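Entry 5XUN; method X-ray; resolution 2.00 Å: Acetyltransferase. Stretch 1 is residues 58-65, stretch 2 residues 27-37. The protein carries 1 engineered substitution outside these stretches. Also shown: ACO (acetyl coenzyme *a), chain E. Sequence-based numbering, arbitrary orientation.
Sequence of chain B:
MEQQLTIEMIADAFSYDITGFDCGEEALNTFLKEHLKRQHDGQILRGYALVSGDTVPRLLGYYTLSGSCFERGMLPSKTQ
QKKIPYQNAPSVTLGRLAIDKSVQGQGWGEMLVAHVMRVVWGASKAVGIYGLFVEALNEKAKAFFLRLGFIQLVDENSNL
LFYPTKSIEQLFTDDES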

# COMPACT_ATOMS: atom_id res chain seq x y z
N ARG B 58 -2.58 14.30 25.59
CA ARG B 58 -2.54 12.94 26.08
C ARG B 58 -3.00 12.00 24.99
O ARG B 58 -3.94 12.30 24.25
CB ARG B 58 -3.41 12.81 27.33
CG ARG B 58 -3.01 13.81 28.41
CD ARG B 58 -3.98 13.84 29.58
NE ARG B 58 -4.48 12.51 29.92
CZ ARG B 58 -5.76 12.16 29.83
NH1 ARG B 58 -6.65 13.04 29.40
NH2 ARG B 58 -6.14 10.93 30.15
N LEU B 59 -2.32 10.86 24.87
CA LEU B 59 -2.67 9.87 23.86
C LEU B 59 -3.67 8.91 24.48
O LEU B 59 -3.37 8.27 25.50
CB LEU B 59 -1.42 9.16 23.36
CG LEU B 59 -1.51 8.25 22.13
CD1 LEU B 59 -0.23 8.35 21.32
CD2 LEU B 59 -1.76 6.81 22.53
N LEU B 60 -4.86 8.83 23.89
CA LEU B 60 -5.91 7.95 24.38
C LEU B 60 -6.20 6.78 23.44
O LEU B 60 -7.00 5.91 23.79
CB LEU B 60 -7.21 8.75 24.61
CG LEU B 60 -7.27 9.70 25.82
CD1 LEU B 60 -6.93 8.97 27.10
CD2 LEU B 60 -6.39 10.94 25.66
N GLY B 61 -5.57 6.75 22.27
CA GLY B 61 -5.70 5.62 21.37
C GLY B 61 -4.77 5.81 20.18
O GLY B 61 -4.26 6.91 19.94
N TYR B 62 -4.55 4.72 19.45
CA TYR B 62 -3.67 4.80 18.29
C TYR B 62 -3.97 3.64 17.35
O TYR B 62 -4.60 2.65 17.74
CB TYR B 62 -2.20 4.80 18.72
CG TYR B 62 -1.64 3.43 19.09
CD1 TYR B 62 -1.78 2.92 20.39
CD2 TYR B 62 -0.95 2.68 18.17
CE1 TYR B 62 -1.26 1.67 20.72
CE2 TYR B 62 -0.44 1.45 18.48
CZ TYR B 62 -0.59 0.95 19.76
OH TYR B 62 -0.06 -0.29 20.05
N TYR B 63 -3.49 3.76 16.11
CA TYR B 63 -3.54 2.65 15.16
C TYR B 63 -2.39 2.76 14.17
O TYR B 63 -1.80 3.83 14.00
CB TYR B 63 -4.90 2.56 14.44
CG TYR B 63 -5.20 3.59 13.36
CD1 TYR B 63 -4.68 3.45 12.07
CD2 TYR B 63 -6.03 4.67 13.62
CE1 TYR B 63 -4.97 4.37 11.08
CE2 TYR B 63 -6.32 5.60 12.63
CZ TYR B 63 -5.79 5.44 11.36
OH TYR B 63 -6.09 6.36 10.37
N THR B 64 -2.09 1.64 13.49
CA THR B 64 -1.01 1.60 12.51
C THR B 64 -1.48 0.96 11.20
O THR B 64 -2.30 0.04 11.20
CB THR B 64 0.21 0.80 13.03
OG1 THR B 64 -0.11 -0.59 13.07
CG2 THR B 64 0.60 1.24 14.42
N LEU B 65 -0.91 1.43 10.08
CA LEU B 65 -1.22 0.93 8.74
C LEU B 65 0.05 0.53 8.01
O LEU B 65 1.04 1.27 8.04
CB LEU B 65 -1.98 1.98 7.92
CG LEU B 65 -3.30 2.43 8.53
CD1 LEU B 65 -3.93 3.59 7.75
CD2 LEU B 65 -4.25 1.26 8.60
N1A ACO E . -21.07 5.10 18.73
C2A ACO E . -20.82 3.77 18.74
N3A ACO E . -20.80 3.02 19.86
C4A ACO E . -21.05 3.58 21.08
C5A ACO E . -21.33 5.03 21.14
C6A ACO E . -21.33 5.79 19.86
N6A ACO E . -21.58 7.12 19.85
N7A ACO E . -21.53 5.34 22.43
C8A ACO E . -21.38 4.20 23.13
N9A ACO E . -21.11 3.14 22.34
C1B ACO E . -20.89 1.76 22.86
C2B ACO E . -21.82 0.70 22.29
O2B ACO E . -22.87 0.39 23.22
C3B ACO E . -20.94 -0.51 22.05
O3B ACO E . -21.00 -1.38 23.17
P3B ACO E . -20.91 -2.99 23.03
O7A ACO E . -22.31 -3.41 22.66
O8A ACO E . -19.89 -3.20 21.94
O9A ACO E . -20.45 -3.44 24.40
C4B ACO E . -19.52 0.05 21.99
O4B ACO E . -19.55 1.36 22.55
C5B ACO E . -18.94 0.14 20.58
O5B ACO E . -17.54 -0.09 20.66
P1A ACO E . -16.48 1.13 20.73
O1A ACO E . -16.78 1.98 21.94
O2A ACO E . -16.36 1.79 19.38
O3A ACO E . -15.14 0.29 20.98
P2A ACO E . -14.06 0.70 22.09
O4A ACO E . -13.91 2.20 22.15
O5A ACO E . -14.32 -0.08 23.36
O6A ACO E . -12.76 0.08 21.38
CBP ACO E . -11.26 -1.74 21.13
CCP ACO E . -12.72 -1.31 21.09
CDP ACO E . -10.42 -0.79 20.30
CEP ACO E . -11.13 -3.16 20.61
CAP ACO E . -10.88 -1.69 22.61
OAP ACO E . -11.67 -2.66 23.30
C9P ACO E . -9.43 -1.98 22.85
O9P ACO E . -8.58 -1.11 22.76
N8P ACO E . -9.17 -3.24 23.17
C7P ACO E . -7.90 -3.64 23.74
C6P ACO E . -6.83 -3.80 22.67
C5P ACO E . -7.42 -4.54 21.50
O5P ACO E . -7.80 -5.69 21.61
N4P ACO E . -7.49 -3.84 20.36
C3P ACO E . -8.13 -4.38 19.18
C2P ACO E . -7.26 -5.41 18.46
S1P ACO E . -6.60 -4.67 17.01
C ACO E . -6.30 -6.07 16.19
O ACO E . -6.81 -7.09 16.61
CH3 ACO E . -5.41 -6.03 14.98
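Stretch 2 (27-37) ALNTFLKEHLK

Stretch 2 lies across stretch 1 as a helix on a strand. Residues 59-65 of stretch 1 form a strand that continues later in the chain. Residues 27-34 of stretch 2 are helical and belong to a helix that begins earlier. A second helical segment starts at Leu36 and runs on beyond the stretch. His35 stands at its N-cap position and is also the first residue to leave helical phi/psi after residues 27-34. The backbone bonds carry on through this point: His35 N donates to Phe31 O at 3.0 Å, and Leu36 N donates to the same Phe31 O at 3.0 Å.

The helix 27-34 crosses the strand nearly at a right angle. The angle between their N-to-C directions is 83°, and the axes approach to 10.4 Å. The nearest CA atoms pair Tyr62 with Leu32, 8.0 Å from Tyr62 CA to Leu32 CA, and Thr64 with Leu36, 8.2 Å from Thr64 CA to Leu36 CA. The contact buries 329 Å² in all, both sides summed.

From Tyr62 to Thr64 the CA-to-CB bonds of the strand alternate: Tyr62 toward the helix, Tyr63 away, Thr64 toward. The alternation is broken at Leu60 and Gly61. Leu60 points away, and Gly61 has no side chain to offer. Leu59 points toward. On the helical side, Phe31, Leu32 and Leu36 point toward the strand, and Leu28 points sideways.

Tyr62 is the centre of the contact and has the largest area covered, 114 Å². Its chi1 is p (78°), and its ring reaches across to the helix. Tyr62 OH donates a hydrogen bond to Leu28 O at 2.8 Å. That oxygen lies at the ring edge, near the ring plane. It also accepts the helical bond from Leu32 N at 3.2 Å, so the tyrosine shares an acceptor already used within the helix. The bond gives the buried hydroxyl a polar partner. Phe31 CD1 is 3.6 Å from Tyr62 OH, and Leu36 CD2 is 4.0 Å from Tyr62 CD2. Both approach the tyrosine ring obliquely.

Leu32 has the next largest area covered, 57 Å². It bridges two strand residues. Its CB packs 3.7 Å from Tyr62 CE1, and its CD1 lies over one face of that ring. Its CD2 meets Leu59 CD2, also at 3.7 Å. Leu32 is t at chi1 and p at chi2. Leu59 is t at chi1, with chi2 between wells at 145°.

Leu36 follows with 44 Å² and carries the contact past the first helix. It has the same t, p rotamer as Leu32. Leu36 CD1 is 3.5 Å from Thr64 CG2, and both methyls of Leu36 are near the Tyr62 ring, CD2 at 4.0 Å and CD1 at 4.2 Å from Tyr62 CD2. Phe31 CE1 is 4.2 Å from the same Thr64 CG2. Thr64 thus presents its methyl to the helical side, and its OG1 is hydrogen-bonded elsewhere in the structure.

Leu28 also meets the bound acetyl coenzyme A: Leu28 CD1 is 3.8 Å from ACO C6P.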

# COMPACT_ATOMS: atom_id res chain seq x y z
N ALA B 27 0.41 -6.28 25.11
CA ALA B 27 1.25 -6.24 23.92
C ALA B 27 1.12 -4.90 23.21
O ALA B 27 2.13 -4.31 22.79
CB ALA B 27 0.89 -7.39 22.99
N LEU B 28 -0.10 -4.38 23.11
CA LEU B 28 -0.34 -3.11 22.45
C LEU B 28 0.05 -1.93 23.31
O LEU B 28 0.35 -0.85 22.77
CB LEU B 28 -1.81 -3.01 22.04
CG LEU B 28 -2.23 -4.16 21.12
CD1 LEU B 28 -3.63 -3.95 20.55
CD2 LEU B 28 -1.22 -4.40 20.01
N ASN B 29 0.05 -2.09 24.64
CA ASN B 29 0.59 -1.05 25.51
C ASN B 29 2.10 -0.98 25.36
O ASN B 29 2.68 0.11 25.27
CB ASN B 29 0.23 -1.32 26.97
CG ASN B 29 -1.27 -1.38 27.20
OD1 ASN B 29 -2.03 -0.60 26.64
ND2 ASN B 29 -1.69 -2.33 28.03
N THR B 30 2.76 -2.14 25.36
CA THR B 30 4.20 -2.16 25.16
C THR B 30 4.56 -1.63 23.78
O THR B 30 5.55 -0.89 23.62
CB THR B 30 4.72 -3.59 25.36
OG1 THR B 30 4.48 -3.99 26.72
CG2 THR B 30 6.19 -3.67 25.08
N PHE B 31 3.75 -1.95 22.76
CA PHE B 31 4.09 -1.51 21.41
C PHE B 31 4.05 0.01 21.32
O PHE B 31 4.94 0.62 20.71
CB PHE B 31 3.16 -2.13 20.37
CG PHE B 31 3.54 -1.80 18.96
CD1 PHE B 31 3.11 -0.62 18.36
CD2 PHE B 31 4.37 -2.64 18.24
CE1 PHE B 31 3.48 -0.30 17.06
CE2 PHE B 31 4.75 -2.32 16.94
CZ PHE B 31 4.30 -1.15 16.36
N LEU B 32 3.02 0.63 21.89
CA LEU B 32 2.97 2.09 21.94
C LEU B 32 4.23 2.68 22.55
O LEU B 32 4.76 3.68 22.06
CB LEU B 32 1.75 2.54 22.75
CG LEU B 32 1.73 4.04 23.07
CD1 LEU B 32 1.66 4.86 21.80
CD2 LEU B 32 0.59 4.40 24.01
N LYS B 33 4.74 2.06 23.63
CA LYS B 33 5.86 2.63 24.38
C LYS B 33 7.19 2.42 23.68
O LYS B 33 8.03 3.33 23.66
CB LYS B 33 5.94 2.01 25.78
CG LYS B 33 4.81 2.38 26.71
CD LYS B 33 5.08 1.86 28.11
CE LYS B 33 5.28 0.35 28.13
NZ LYS B 33 5.54 -0.15 29.51
N GLU B 34 7.43 1.23 23.12
CA GLU B 34 8.75 0.84 22.67
C GLU B 34 8.95 0.97 21.16
O GLU B 34 10.03 1.36 20.72
CB GLU B 34 9.01 -0.62 23.04
CG GLU B 34 8.52 -1.05 24.40
CD GLU B 34 9.41 -2.09 25.06
OE1 GLU B 34 9.49 -2.12 26.30
OE2 GLU B 34 9.97 -2.94 24.33
N HIS B 35 7.92 0.70 20.36
CA HIS B 35 8.12 0.44 18.95
C HIS B 35 7.35 1.34 17.99
O HIS B 35 7.77 1.47 16.84
CB HIS B 35 7.75 -1.01 18.62
CG HIS B 35 8.39 -2.02 19.53
ND1 HIS B 35 9.74 -2.30 19.50
CD2 HIS B 35 7.86 -2.82 20.48
CE1 HIS B 35 10.02 -3.23 20.40
NE2 HIS B 35 8.90 -3.56 21.01
N LEU B 36 6.25 1.96 18.42
CA LEU B 36 5.40 2.69 17.49
C LEU B 36 6.20 3.71 16.70
O LEU B 36 6.24 3.67 15.46
CB LEU B 36 4.26 3.38 18.23
CG LEU B 36 3.39 4.24 17.31
CD1 LEU B 36 2.76 3.37 16.23
CD2 LEU B 36 2.32 4.96 18.10
N LYS B 37 6.89 4.60 17.41
CA LYS B 37 7.56 5.71 16.76
C LYS B 37 8.72 5.24 15.89
O LYS B 37 8.94 5.78 14.80
CB LYS B 37 8.04 6.69 17.83
CG LYS B 37 9.01 7.73 17.35
CD LYS B 37 8.35 8.79 16.52
CE LYS B 37 9.34 9.90 16.25
NZ LYS B 37 8.98 10.70 15.04